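Local coordinates for protein RpfR (Cronobacter turicensis, PDB 6DGG) that carries a PAS domain, a fold that commonly serves as a sensor module, and holds lauric acid in its pocket, at residues T30-E34 with Q35-G39. Residues are numbered along the deposited sequence; the frame is centred on the assembly and turned at random.
Sequences TGLKE and QEVIG
After the extended Lys33 the backbone winds into a short, weakly bonded helical turn, in which Lys33 O accepts from Glu36 N at 2.8 Å and Glu34 O accepts from both Val37 N and Ile38 N. The two donors reach Glu34 O differently: Val37 N stands above the carbonyl plane, whereas Ile38 N lies almost in line with the C=O bond. The extended side chain of Glu36 runs back alongside the start of the turn, CG beside its own backbone N (chi1 -71°), and OE2 takes the amide of Lys33 in a nearly straight bond (N to OE2 2.9 Å, 176°). That N-H meets the anti side of the carboxylate, 23° out of its plane. A water donates both to Glu36 OE2 (2.6 Å) and to Gly31 O, tying the carboxylate to the preceding loop as well. OE2 thus receives two hydrogen bonds, which probably help to steady its negative charge. Beside it, Leu32 crosses Glu36 at about a right angle, and its CB and CD1 both rest on Val37 CG1, each at 3.8 Å. Ile38 CG2 lies against Glu34, 4.0 Å from its CG. Glu34 OE2 is hydrogen-bonded to Phe22 N and forms a salt bridge with Arg21, both of strand 19-22. At the end of helix 24-30, Thr30 OG1 accepts from Leu32 N in an ST turn. The backbone N of Glu34 is hydrogen-bonded to Glu27 of helix 24-30, which links the two helices, while Val37 packs on Ile19 and Phe22 of strand 19-22 and on Leu45 of helix 42-46, and Leu32 touches Phe46 of the same helix.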
# COMPACT_ATOMS: atom_id res chain seq x y z
N THR A 30 -7.71 -8.52 -2.24
CA THR A 30 -8.21 -7.71 -3.35
C THR A 30 -8.75 -8.51 -4.52
O THR A 30 -9.50 -7.96 -5.33
CB THR A 30 -7.10 -6.79 -3.89
OG1 THR A 30 -6.06 -7.59 -4.46
CG2 THR A 30 -6.54 -5.89 -2.79
N GLY A 31 -8.37 -9.77 -4.64
CA GLY A 31 -8.71 -10.56 -5.80
C GLY A 31 -7.87 -10.28 -7.03
O GLY A 31 -8.19 -10.78 -8.11
N LEU A 32 -6.79 -9.51 -6.88
CA LEU A 32 -5.93 -9.11 -8.00
C LEU A 32 -4.55 -9.72 -7.80
O LEU A 32 -4.04 -9.76 -6.68
CB LEU A 32 -5.82 -7.57 -8.08
CG LEU A 32 -7.12 -6.82 -8.39
CD1 LEU A 32 -6.92 -5.30 -8.33
CD2 LEU A 32 -7.68 -7.23 -9.72
N LYS A 33 -3.95 -10.19 -8.89
CA LYS A 33 -2.61 -10.75 -8.84
C LYS A 33 -1.56 -9.65 -8.95
O LYS A 33 -1.79 -8.61 -9.57
CB LYS A 33 -2.39 -11.76 -9.97
CG LYS A 33 -3.35 -12.93 -9.99
CD LYS A 33 -3.04 -13.85 -11.17
CE LYS A 33 -4.13 -14.91 -11.36
NZ LYS A 33 -3.92 -15.74 -12.58
N GLU A 34 -0.40 -9.91 -8.36
CA GLU A 34 0.73 -8.99 -8.49
C GLU A 34 0.96 -8.57 -9.95
O GLU A 34 1.15 -7.39 -10.24
CB GLU A 34 1.99 -9.62 -7.90
CG GLU A 34 3.20 -8.70 -7.95
CD GLU A 34 4.37 -9.26 -7.19
OE1 GLU A 34 4.69 -10.45 -7.41
OE2 GLU A 34 4.98 -8.51 -6.39
N GLN A 35 0.95 -9.54 -10.87
CA GLN A 35 1.22 -9.21 -12.27
C GLN A 35 0.17 -8.27 -12.84
O GLN A 35 0.45 -7.55 -13.81
CB GLN A 35 1.23 -10.48 -13.12
CG GLN A 35 2.48 -11.32 -12.98
CD GLN A 35 2.36 -12.63 -13.73
OE1 GLN A 35 1.27 -13.19 -13.85
NE2 GLN A 35 3.48 -13.14 -14.24
N GLU A 36 -1.04 -8.27 -12.28
CA GLU A 36 -2.11 -7.42 -12.79
C GLU A 36 -2.02 -6.00 -12.28
O GLU A 36 -2.66 -5.11 -12.86
CB GLU A 36 -3.47 -7.94 -12.31
CG GLU A 36 -3.94 -9.24 -12.94
CD GLU A 36 -5.33 -9.57 -12.47
OE1 GLU A 36 -6.30 -9.20 -13.16
OE2 GLU A 36 -5.47 -10.15 -11.38
N VAL A 37 -1.30 -5.76 -11.19
CA VAL A 37 -1.28 -4.45 -10.55
C VAL A 37 0.06 -3.75 -10.64
O VAL A 37 0.13 -2.55 -10.36
CB VAL A 37 -1.79 -4.50 -9.09
CG1 VAL A 37 -3.20 -5.06 -9.05
CG2 VAL A 37 -0.88 -5.34 -8.21
N ILE A 38 1.13 -4.43 -11.05
CA ILE A 38 2.39 -3.72 -11.18
C ILE A 38 2.25 -2.62 -12.23
O ILE A 38 1.64 -2.81 -13.29
CB ILE A 38 3.59 -4.66 -11.40
CG1 ILE A 38 3.36 -5.61 -12.57
CG2 ILE A 38 3.88 -5.42 -10.11
CD1 ILE A 38 4.57 -6.54 -12.86
N GLY A 39 2.79 -1.44 -11.91
CA GLY A 39 2.64 -0.27 -12.75
C GLY A 39 1.35 0.49 -12.56
O GLY A 39 1.22 1.59 -13.10
O HOH W 1 -7.56 -11.47 -10.64